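Local coordinates for protein endonuclease IV (Thermus thermophilus, PDB 3AAM) that cleaves phosphodiester bonds at apurinic or apyrimidinic sites in DNA, leaving a 3'-hydroxyl and a 5'-terminal sugar phosphate, as a zinc-dependent repair endonuclease, at residues F34-R39 against V87-D92; R44-A49 against L94-L99; E139-G144 against V148-E153; H172-A175 against V180-D183. One frame throughout, in Å; residues are numbered along the deposited sequence.

Contact 1: F34-R39 against V87-D92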
loop_
_atom_site.group_PDB
_atom_site.type_symbol
_atom_site.label_atom_id
_atom_site.label_comp_id
_atom_site.label_asym_id
_atom_site.label_seq_id
_atom_site.Cartn_x
_atom_site.Cartn_y
_atom_site.Cartn_z
ATOM N N PHE A 34 -1.822 -5.359 8.538
ATOM C CA PHE A 34 -3.266 -5.364 8.332
ATOM C C PHE A 34 -3.786 -4.924 9.695
ATOM O O PHE A 34 -3.033 -4.934 10.670
ATOM C CB PHE A 34 -3.797 -6.771 8.040
ATOM C CG PHE A 34 -3.469 -7.289 6.669
ATOM C CD1 PHE A 34 -3.831 -6.577 5.532
ATOM C CD2 PHE A 34 -2.831 -8.518 6.516
ATOM C CE1 PHE A 34 -3.564 -7.080 4.258
ATOM C CE2 PHE A 34 -2.559 -9.032 5.245
ATOM C CZ PHE A 34 -2.926 -8.310 4.116
ATOM N N ALA A 35 -5.056 -4.535 9.767
ATOM C CA ALA A 35 -5.656 -4.128 11.038
ATOM C C ALA A 35 -6.440 -5.298 11.631
ATOM O O ALA A 35 -6.938 -5.226 12.756
ATOM C CB ALA A 35 -6.567 -2.924 10.830
ATOM N N LYS A 36 -6.548 -6.366 10.847
ATOM C CA LYS A 36 -7.225 -7.597 11.245
ATOM C C LYS A 36 -6.963 -8.626 10.154
ATOM O O LYS A 36 -6.482 -8.276 9.076
ATOM C CB LYS A 36 -8.736 -7.385 11.417
ATOM C CG LYS A 36 -9.515 -7.112 10.139
ATOM C CD LYS A 36 -9.598 -5.635 9.844
ATOM C CE LYS A 36 -10.684 -5.341 8.820
ATOM N NZ LYS A 36 -10.916 -3.875 8.697
ATOM N N SER A 37 -7.258 -9.893 10.430
ATOM C CA SER A 37 -7.035 -10.933 9.435
ATOM C C SER A 37 -7.764 -10.556 8.150
ATOM O O SER A 37 -8.951 -10.232 8.174
ATOM C CB SER A 37 -7.547 -12.283 9.940
ATOM O OG SER A 37 -7.335 -13.290 8.966
ATOM N N PRO A 38 -7.058 -10.588 7.012
ATOM C CA PRO A 38 -7.651 -10.244 5.716
ATOM C C PRO A 38 -8.659 -11.272 5.210
ATOM O O PRO A 38 -9.452 -10.984 4.314
ATOM C CB PRO A 38 -6.431 -10.127 4.806
ATOM C CG PRO A 38 -5.488 -11.133 5.391
ATOM C CD PRO A 38 -5.619 -10.873 6.873
ATOM N N ARG A 39 -8.629 -12.466 5.790
ATOM C CA ARG A 39 -9.534 -13.535 5.387
ATOM C C ARG A 39 -10.930 -13.416 5.991
ATOM O O ARG A 39 -11.859 -14.088 5.547
ATOM C CB ARG A 39 -8.937 -14.893 5.765
ATOM C CG ARG A 39 -8.519 -15.756 4.584
ATOM C CD ARG A 39 -7.421 -15.107 3.760
ATOM N NE ARG A 39 -6.903 -16.024 2.746
ATOM C CZ ARG A 39 -5.952 -15.714 1.871
ATOM N NH1 ARG A 39 -5.409 -14.503 1.879
ATOM N NH2 ARG A 39 -5.540 -16.617 0.991
ATOM N N VAL A 87 -17.356 -0.773 2.996
ATOM C CA VAL A 87 -17.228 0.573 3.547
ATOM C C VAL A 87 -16.983 0.499 5.052
ATOM O O VAL A 87 -16.100 1.177 5.581
ATOM C CB VAL A 87 -18.499 1.413 3.264
ATOM C CG1 VAL A 87 -18.475 2.700 4.076
ATOM C CG2 VAL A 87 -18.579 1.740 1.773
ATOM N N ALA A 88 -17.763 -0.332 5.738
ATOM C CA ALA A 88 -17.620 -0.491 7.181
ATOM C C ALA A 88 -16.257 -1.076 7.546
ATOM O O ALA A 88 -15.653 -0.681 8.543
ATOM C CB ALA A 88 -18.737 -1.385 7.720
ATOM N N SER A 89 -15.771 -2.020 6.748
ATOM C CA SER A 89 -14.475 -2.630 7.032
ATOM C C SER A 89 -13.348 -1.616 6.866
ATOM O O SER A 89 -12.417 -1.575 7.677
ATOM C CB SER A 89 -14.237 -3.831 6.112
ATOM O OG SER A 89 -12.973 -4.422 6.363
ATOM N N LEU A 90 -13.434 -0.794 5.821
ATOM C CA LEU A 90 -12.410 0.214 5.579
ATOM C C LEU A 90 -12.452 1.277 6.672
ATOM O O LEU A 90 -11.416 1.808 7.064
ATOM C CB LEU A 90 -12.591 0.858 4.198
ATOM C CG LEU A 90 -11.535 1.897 3.793
ATOM C CD1 LEU A 90 -10.135 1.291 3.845
ATOM C CD2 LEU A 90 -11.836 2.406 2.391
ATOM N N ALA A 91 -13.650 1.581 7.169
ATOM C CA ALA A 91 -13.789 2.569 8.234
ATOM C C ALA A 91 -13.069 2.033 9.467
ATOM O O ALA A 91 -12.428 2.786 10.198
ATOM C CB ALA A 91 -15.258 2.810 8.546
ATOM N N ASP A 92 -13.177 0.725 9.689
ATOM C CA ASP A 92 -12.512 0.094 10.823
ATOM C C ASP A 92 -11.002 0.248 10.675
ATOM O O ASP A 92 -10.313 0.573 11.640
ATOM C CB ASP A 92 -12.883 -1.391 10.910
ATOM C CG ASP A 92 -12.007 -2.158 11.892
ATOM O OD1 ASP A 92 -12.083 -1.889 13.110
ATOM O OD2 ASP A 92 -11.242 -3.035 11.439
HETATM O O HOH W 1 -9.637 -4.568 13.133
#

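Contact 2: R44-A49 against L94-L99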
loop_
_atom_site.group_PDB
_atom_site.type_symbol
_atom_site.label_atom_id
_atom_site.label_comp_id
_atom_site.label_asym_id
_atom_site.label_seq_id
_atom_site.Cartn_x
_atom_site.Cartn_y
_atom_site.Cartn_z
ATOM N N ARG A 44 -10.729 -6.729 14.498
ATOM C CA ARG A 44 -9.869 -7.259 15.551
ATOM C C ARG A 44 -9.772 -6.289 16.719
ATOM O O ARG A 44 -9.366 -5.135 16.555
ATOM C CB ARG A 44 -8.471 -7.530 14.991
ATOM C CG ARG A 44 -7.434 -7.929 16.034
ATOM C CD ARG A 44 -6.078 -8.146 15.372
ATOM N NE ARG A 44 -5.031 -8.482 16.332
ATOM C CZ ARG A 44 -4.504 -7.627 17.202
ATOM N NH1 ARG A 44 -4.920 -6.368 17.240
ATOM N NH2 ARG A 44 -3.558 -8.036 18.038
ATOM N N ALA A 45 -10.151 -6.763 17.902
ATOM C CA ALA A 45 -10.110 -5.929 19.094
ATOM C C ALA A 45 -8.712 -5.376 19.333
ATOM O O ALA A 45 -7.712 -6.101 19.256
ATOM C CB ALA A 45 -10.572 -6.729 20.306
ATOM N N LEU A 46 -8.649 -4.081 19.621
ATOM C CA LEU A 46 -7.384 -3.413 19.882
ATOM C C LEU A 46 -7.481 -2.751 21.256
ATOM O O LEU A 46 -8.126 -1.718 21.406
ATOM C CB LEU A 46 -7.121 -2.363 18.802
ATOM C CG LEU A 46 -5.708 -1.790 18.715
ATOM C CD1 LEU A 46 -4.730 -2.902 18.351
ATOM C CD2 LEU A 46 -5.675 -0.687 17.665
ATOM N N SER A 47 -6.841 -3.360 22.251
ATOM C CA SER A 47 -6.862 -2.848 23.621
ATOM C C SER A 47 -5.988 -1.616 23.824
ATOM O O SER A 47 -5.020 -1.403 23.099
ATOM C CB SER A 47 -6.397 -3.937 24.589
ATOM O OG SER A 47 -4.997 -4.127 24.486
ATOM N N PRO A 48 -6.319 -0.785 24.826
ATOM C CA PRO A 48 -5.528 0.418 25.097
ATOM C C PRO A 48 -4.072 0.075 25.406
ATOM O O PRO A 48 -3.159 0.828 25.064
ATOM C CB PRO A 48 -6.247 1.036 26.293
ATOM C CG PRO A 48 -7.677 0.647 26.042
ATOM C CD PRO A 48 -7.545 -0.799 25.644
ATOM N N ALA A 49 -3.859 -1.067 26.057
ATOM C CA ALA A 49 -2.512 -1.502 26.399
ATOM C C ALA A 49 -1.723 -1.818 25.135
ATOM O O ALA A 49 -0.539 -1.500 25.043
ATOM C CB ALA A 49 -2.568 -2.724 27.302
ATOM N N LEU A 94 -9.374 2.562 9.161
ATOM C CA LEU A 94 -9.032 3.957 9.420
ATOM C C LEU A 94 -9.079 4.302 10.907
ATOM O O LEU A 94 -8.224 5.029 11.407
ATOM C CB LEU A 94 -9.973 4.871 8.636
ATOM C CG LEU A 94 -9.809 4.822 7.116
ATOM C CD1 LEU A 94 -11.014 5.441 6.431
ATOM C CD2 LEU A 94 -8.533 5.546 6.722
ATOM N N GLU A 95 -10.088 3.783 11.600
ATOM C CA GLU A 95 -10.250 4.022 13.028
ATOM C C GLU A 95 -9.097 3.385 13.805
ATOM O O GLU A 95 -8.550 3.991 14.730
ATOM C CB GLU A 95 -11.595 3.456 13.499
ATOM C CG GLU A 95 -12.796 4.262 13.009
ATOM C CD GLU A 95 -14.075 3.445 12.945
ATOM O OE1 GLU A 95 -14.142 2.377 13.587
ATOM O OE2 GLU A 95 -15.023 3.881 12.253
ATOM N N LYS A 96 -8.725 2.168 13.417
ATOM C CA LYS A 96 -7.632 1.464 14.074
ATOM C C LYS A 96 -6.325 2.209 13.803
ATOM O O LYS A 96 -5.496 2.374 14.698
ATOM C CB LYS A 96 -7.556 0.015 13.568
ATOM C CG LYS A 96 -8.754 -0.857 13.976
ATOM C CD LYS A 96 -8.680 -1.245 15.447
ATOM C CE LYS A 96 -10.026 -1.727 16.002
ATOM N NZ LYS A 96 -10.598 -2.914 15.306
ATOM N N ALA A 97 -6.148 2.674 12.570
ATOM C CA ALA A 97 -4.942 3.413 12.218
ATOM C C ALA A 97 -4.836 4.687 13.059
ATOM O O ALA A 97 -3.755 5.044 13.531
ATOM C CB ALA A 97 -4.953 3.764 10.731
ATOM N N ALA A 98 -5.958 5.374 13.249
ATOM C CA ALA A 98 -5.957 6.600 14.042
ATOM C C ALA A 98 -5.521 6.306 15.475
ATOM O O ALA A 98 -4.722 7.041 16.054
ATOM C CB ALA A 98 -7.342 7.244 14.033
ATOM N N LEU A 99 -6.047 5.229 16.045
ATOM C CA LEU A 99 -5.695 4.851 17.407
ATOM C C LEU A 99 -4.211 4.530 17.524
ATOM O O LEU A 99 -3.549 4.928 18.484
ATOM C CB LEU A 99 -6.512 3.636 17.850
ATOM C CG LEU A 99 -7.983 3.867 18.197
ATOM C CD1 LEU A 99 -8.677 2.532 18.409
ATOM C CD2 LEU A 99 -8.078 4.725 19.452
HETATM O O HOH W 1 -9.637 -4.568 13.133
#

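Contact 3: E139-G144 against V148-E153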
loop_
_atom_site.group_PDB
_atom_site.type_symbol
_atom_site.label_atom_id
_atom_site.label_comp_id
_atom_site.label_asym_id
_atom_site.label_seq_id
_atom_site.Cartn_x
_atom_site.Cartn_y
_atom_site.Cartn_z
ATOM N N GLU A 139 -4.863 2.577 -4.518
ATOM C CA GLU A 139 -3.838 2.016 -5.392
ATOM C C GLU A 139 -4.290 1.949 -6.838
ATOM O O GLU A 139 -5.480 1.836 -7.121
ATOM C CB GLU A 139 -3.486 0.582 -4.968
ATOM C CG GLU A 139 -3.593 0.286 -3.483
ATOM C CD GLU A 139 -3.388 -1.194 -3.154
ATOM O OE1 GLU A 139 -3.863 -2.064 -3.922
ATOM O OE2 GLU A 139 -2.765 -1.488 -2.112
ATOM N N ASN A 140 -3.333 2.024 -7.756
ATOM C CA ASN A 140 -3.660 1.863 -9.163
ATOM C C ASN A 140 -3.761 0.344 -9.289
ATOM O O ASN A 140 -3.204 -0.392 -8.465
ATOM C CB ASN A 140 -2.548 2.401 -10.064
ATOM C CG ASN A 140 -1.200 1.785 -9.758
ATOM O OD1 ASN A 140 -0.653 1.978 -8.674
ATOM N ND2 ASN A 140 -0.655 1.043 -10.716
ATOM N N THR A 141 -4.470 -0.135 -10.306
ATOM C CA THR A 141 -4.662 -1.570 -10.479
ATOM C C THR A 141 -4.235 -2.104 -11.837
ATOM O O THR A 141 -3.893 -1.344 -12.744
ATOM C CB THR A 141 -6.136 -1.944 -10.274
ATOM O OG1 THR A 141 -6.924 -1.355 -11.317
ATOM C CG2 THR A 141 -6.628 -1.428 -8.934
ATOM N N ALA A 142 -4.267 -3.427 -11.964
ATOM C CA ALA A 142 -3.903 -4.096 -13.203
ATOM C C ALA A 142 -4.980 -3.864 -14.262
ATOM O O ALA A 142 -4.746 -4.056 -15.456
ATOM C CB ALA A 142 -3.725 -5.589 -12.950
ATOM N N GLY A 143 -6.164 -3.455 -13.817
ATOM C CA GLY A 143 -7.250 -3.194 -14.744
ATOM C C GLY A 143 -7.873 -4.443 -15.336
ATOM O O GLY A 143 -7.723 -5.542 -14.804
ATOM N N GLY A 144 -8.571 -4.272 -16.452
ATOM C CA GLY A 144 -9.221 -5.403 -17.083
ATOM C C GLY A 144 -10.570 -5.602 -16.424
ATOM O O GLY A 144 -10.848 -4.990 -15.393
ATOM N N VAL A 148 -11.323 -0.874 -11.298
ATOM C CA VAL A 148 -11.156 0.573 -11.320
ATOM C C VAL A 148 -9.708 0.966 -11.026
ATOM O O VAL A 148 -8.979 0.231 -10.360
ATOM C CB VAL A 148 -12.078 1.234 -10.262
ATOM C CG1 VAL A 148 -11.765 2.712 -10.133
ATOM C CG2 VAL A 148 -13.537 1.034 -10.649
ATOM N N GLY A 149 -9.290 2.114 -11.551
ATOM C CA GLY A 149 -7.947 2.608 -11.289
ATOM C C GLY A 149 -6.758 2.115 -12.094
ATOM O O GLY A 149 -5.628 2.199 -11.611
ATOM N N ALA A 150 -6.976 1.617 -13.306
ATOM C CA ALA A 150 -5.856 1.147 -14.119
ATOM C C ALA A 150 -5.070 2.339 -14.660
ATOM O O ALA A 150 -3.841 2.315 -14.707
ATOM C CB ALA A 150 -6.363 0.286 -15.275
ATOM N N ARG A 151 -5.791 3.379 -15.066
ATOM C CA ARG A 151 -5.176 4.586 -15.610
ATOM C C ARG A 151 -4.916 5.625 -14.525
ATOM O O ARG A 151 -5.768 5.873 -13.675
ATOM C CB ARG A 151 -6.087 5.198 -16.676
ATOM C CG ARG A 151 -6.209 4.376 -17.944
ATOM C CD ARG A 151 -4.935 4.469 -18.767
ATOM N NE ARG A 151 -4.658 5.846 -19.167
ATOM C CZ ARG A 151 -3.555 6.231 -19.800
ATOM N NH1 ARG A 151 -2.619 5.342 -20.106
ATOM N NH2 ARG A 151 -3.392 7.505 -20.130
ATOM N N PHE A 152 -3.742 6.247 -14.561
ATOM C CA PHE A 152 -3.421 7.257 -13.566
ATOM C C PHE A 152 -4.433 8.396 -13.606
ATOM O O PHE A 152 -4.767 8.961 -12.566
ATOM C CB PHE A 152 -2.006 7.807 -13.778
ATOM C CG PHE A 152 -0.919 6.773 -13.629
ATOM C CD1 PHE A 152 -1.093 5.676 -12.790
ATOM C CD2 PHE A 152 0.291 6.917 -14.297
ATOM C CE1 PHE A 152 -0.074 4.736 -12.618
ATOM C CE2 PHE A 152 1.316 5.987 -14.134
ATOM C CZ PHE A 152 1.133 4.894 -13.291
ATOM N N GLU A 153 -4.930 8.728 -14.797
ATOM C CA GLU A 153 -5.910 9.805 -14.926
ATOM C C GLU A 153 -7.186 9.495 -14.159
ATOM O O GLU A 153 -7.851 10.405 -13.659
ATOM C CB GLU A 153 -6.277 10.054 -16.395
ATOM C CG GLU A 153 -5.225 10.770 -17.228
ATOM C CD GLU A 153 -4.024 9.903 -17.549
ATOM O OE1 GLU A 153 -4.118 8.665 -17.408
ATOM O OE2 GLU A 153 -2.986 10.466 -17.959
HETATM O O HOH W 2 -2.085 0.731 -13.185
#

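Contact 4: H172-A175 against V180-D183. With MN (manganese (II) ion), chain B.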
loop_
_atom_site.group_PDB
_atom_site.type_symbol
_atom_site.label_atom_id
_atom_site.label_comp_id
_atom_site.label_asym_id
_atom_site.label_seq_id
_atom_site.Cartn_x
_atom_site.Cartn_y
_atom_site.Cartn_z
ATOM N N HIS A 172 1.089 -3.658 -10.541
ATOM C CA HIS A 172 -0.211 -3.323 -11.112
ATOM C C HIS A 172 -0.048 -2.458 -12.357
ATOM O O HIS A 172 -0.706 -2.689 -13.374
ATOM C CB HIS A 172 -1.063 -2.568 -10.094
ATOM C CG HIS A 172 -1.435 -3.378 -8.892
ATOM N ND1 HIS A 172 -2.176 -2.863 -7.853
ATOM C CD2 HIS A 172 -1.162 -4.663 -8.560
ATOM C CE1 HIS A 172 -2.343 -3.793 -6.930
ATOM N NE2 HIS A 172 -1.738 -4.894 -7.334
ATOM N N ALA A 173 0.832 -1.465 -12.268
ATOM C CA ALA A 173 1.076 -0.559 -13.385
ATOM C C ALA A 173 1.583 -1.322 -14.601
ATOM O O ALA A 173 1.110 -1.113 -15.718
ATOM C CB ALA A 173 2.084 0.518 -12.981
ATOM N N TYR A 174 2.541 -2.213 -14.375
ATOM C CA TYR A 174 3.113 -3.004 -15.458
ATOM C C TYR A 174 2.021 -3.855 -16.097
ATOM O O TYR A 174 1.889 -3.898 -17.321
ATOM C CB TYR A 174 4.230 -3.896 -14.912
ATOM C CG TYR A 174 5.094 -4.535 -15.975
ATOM C CD1 TYR A 174 5.847 -3.753 -16.847
ATOM C CD2 TYR A 174 5.166 -5.920 -16.102
ATOM C CE1 TYR A 174 6.650 -4.333 -17.823
ATOM C CE2 TYR A 174 5.968 -6.511 -17.075
ATOM C CZ TYR A 174 6.706 -5.709 -17.931
ATOM O OH TYR A 174 7.500 -6.282 -18.898
ATOM N N ALA A 175 1.231 -4.525 -15.262
ATOM C CA ALA A 175 0.157 -5.378 -15.757
ATOM C C ALA A 175 -0.884 -4.586 -16.533
ATOM O O ALA A 175 -1.529 -5.116 -17.431
ATOM C CB ALA A 175 -0.505 -6.115 -14.598
ATOM N N VAL A 180 7.085 -0.247 -16.841
ATOM C CA VAL A 180 8.006 0.043 -15.746
ATOM C C VAL A 180 9.364 -0.623 -15.970
ATOM O O VAL A 180 10.390 -0.137 -15.491
ATOM C CB VAL A 180 7.444 -0.449 -14.399
ATOM C CG1 VAL A 180 8.348 0.008 -13.258
ATOM C CG2 VAL A 180 6.023 0.068 -14.206
ATOM N N ALA A 181 9.366 -1.730 -16.704
ATOM C CA ALA A 181 10.595 -2.465 -16.977
ATOM C C ALA A 181 11.586 -1.721 -17.864
ATOM O O ALA A 181 12.775 -1.639 -17.543
ATOM C CB ALA A 181 10.264 -3.816 -17.607
ATOM N N GLU A 182 11.094 -1.181 -18.974
ATOM C CA GLU A 182 11.944 -0.480 -19.933
ATOM C C GLU A 182 11.886 1.042 -19.884
ATOM O O GLU A 182 12.781 1.710 -20.403
ATOM C CB GLU A 182 11.600 -0.936 -21.352
ATOM C CG GLU A 182 11.728 -2.436 -21.573
ATOM C CD GLU A 182 13.079 -2.965 -21.137
ATOM O OE1 GLU A 182 14.105 -2.375 -21.537
ATOM O OE2 GLU A 182 13.112 -3.970 -20.397
ATOM N N ASP A 183 10.838 1.592 -19.281
ATOM C CA ASP A 183 10.698 3.044 -19.205
ATOM C C ASP A 183 10.161 3.494 -17.850
ATOM O O ASP A 183 9.160 4.210 -17.771
ATOM C CB ASP A 183 9.780 3.528 -20.333
ATOM C CG ASP A 183 9.750 5.042 -20.464
ATOM O OD1 ASP A 183 10.732 5.706 -20.075
ATOM O OD2 ASP A 183 8.741 5.567 -20.980
HETATM MN MN MN B . -1.613 -6.891 -6.316
HETATM O O HOH W 3 -2.230 -9.128 -5.358
#

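Contact 1: F34-R39 against V87-D92
Lys36 reaches across to Ser89 and Asp92 with its ammonium group, tying a loop of the TIM barrel to the outer helix 82-100. NZ forms a salt bridge with OD2 of Asp92 at 2.9 Å, approaching the lone pair of OD2 that faces away from the other carboxylate oxygen. It also makes a weak hydrogen bond, again 2.9 Å long, to the backbone O of Ser89. A further carboxylate, that of Asp93, pairs with the same NZ, so one buried lysine is met by two acidic residues of the helix, which probably helps to keep its charge. The approach depends on the bend of the lysine chain at chi2 (-91°), beyond which the remaining bonds run extended to the tip, and the two side chains come together from opposite directions. Further out, OD1 of Asp92 is taken by Lys96, one turn along the helix, so the carboxylate is held at both oxygens. Behind the lysine, the loop follows strand 31-34, and Ala35 rests its methyl group on Asp93 and Lys96. A water lies between Ala35 O and Asp92 OD2, its oxygen 2.8 Å from Asp92 OD2.

Contact 2: R44-A49 against L94-L99
Lys96 leaves helix 82-100 and runs alongside Leu46, the two chains pointing opposite ways, to reach the backbone of Arg44. From CB the chain turns at chi2 (-75°), and its CD lies against the leucine, 3.8 Å from CD2 of Leu46 and almost as near to Leu46 CB. The next carbon, CE, passes the same CB and comes within 3.5 Å of the carbonyl O of Arg44. A second bend, at chi4 (59°), brings NZ to that oxygen, where it donates a hydrogen bond of 2.8 Å between Lys96 NZ and Arg44 O, arriving from above the carbonyl plane. Besides its bond to Asp92, NZ also donates to a water that accepts from Arg44 N. Replacing Lys96 with alanine is likely to leave the Arg44 carbonyl and the Asp92 carboxylate without their ammonium partner and to bare the flank of Leu46. Leu46 CD2 also meets Leu99 CB at 4.4 Å. The guanidinium of Arg44 turns elsewhere, to a salt bridge with Glu50, and carries Leu46 CD1 at its edge. The whole is a surface contact between neighbouring beta-alpha units of the TIM barrel, joining the lead-in to helix 48-60 with the next outer helix, 82-100.

Contact 3: E139-G144 against V148-E153
Thr141 faces Val148 and Gly149 where the chain, having left strand 135-139 of the TIM barrel, doubles back before helix 152-159. Two hydrogen bonds tie the two limbs of this beta-alpha loop. Thr141 N donates to Gly149 O at 2.9 Å, and the hydroxyl donates to the neighbouring carbonyl, Thr141 OG1 to Val148 O at 2.8 Å. Both donors stand well above the carbonyl planes, the first 60° out. With OG1 between the backbone N and the carbonyl carbon (chi1 66°), the hydroxyl faces Val148 and also receives a weak bond from Gly143 N. A valine in its place would probably leave Val148 O without this hydroxyl donor and Gly143 N without its weak acceptor.

Two CA-H...O contacts reinforce the tie: Asn140 CA lies 3.2 Å from Gly149 O, and Ala150 CA points its hydrogen at Thr141 O. The Ala150 methyl packs on Gly143, CB to Gly143 CA 3.6 Å; a side chain on this glycine would collide with that methyl. Asn140 and Phe152 run side by side, the amide nitrogen ND2 at the edge of the ring, 4.2 Å from CE1. The amide's OD1 accepts from the backbone N of Asp169, which helps to fix its rotation. The backbone of the same residue serves the metal site, Asn140 O accepting from ND1 of the manganese ligand His172. One water bridges the limbs, accepting from Asn140 ND2 and donating to Thr141 O and to Ala150 O, 2.8 Å from Ala150 O.

Contact 4: H172-A175 against V180-D183
Tyr174 turns the CD1 and CE1 side of its ring to Val180 and Ala181. The backbone N of Val180 sits at the ring edge, near its plane, 3.7 Å from Tyr174 CD1. The methyl of Ala181 comes in obliquely, with its CB 3.7 Å from Tyr174 CE1 and little farther from the phenolic oxygen. Because CG of the tyrosine lies anti to its N (chi1 -167°), the ring swings out along the returning chain, while CB stays behind and touches Val180 CG2 at 4.4 Å. That same valine methyl also reaches Ala173, whose CB lies 4.1 Å from Val180 CG2. Thus the valine presents a single branch to two consecutive residues of the helix. In this part of the TIM barrel, helix 170-176 follows strand 165-169, and the chain then turns back over it before helix 184-194. The side-chain packing is apolar, and Leu212 covers Tyr174 from a neighbouring loop. His172, at the start of the segment, takes no part in this packing: its NE2 binds the manganese ion at 2.2 Å, with Asp217 and His219 as further ligands.

All four contacts lie in one TIM barrel and fall into two pairs. Contacts 1 and 2, with centres 11 Å apart, share helix 82-100 and one bridging water; their segments alternate along the chain, so the loop after strand 31-34 meets successive turns of that helix. Contacts 3 and 4 follow in series, 12 Å apart between centres, and touch through Asn140 and His172. Contact 2 lies on the opposite side of the chain's centre from both, its centre about 30 Å from that of contact 3 and 36 Å from that of contact 4. The first pair therefore joins outer elements away from the manganese site, whereas the second packs the loop and helix that hold a manganese ligand.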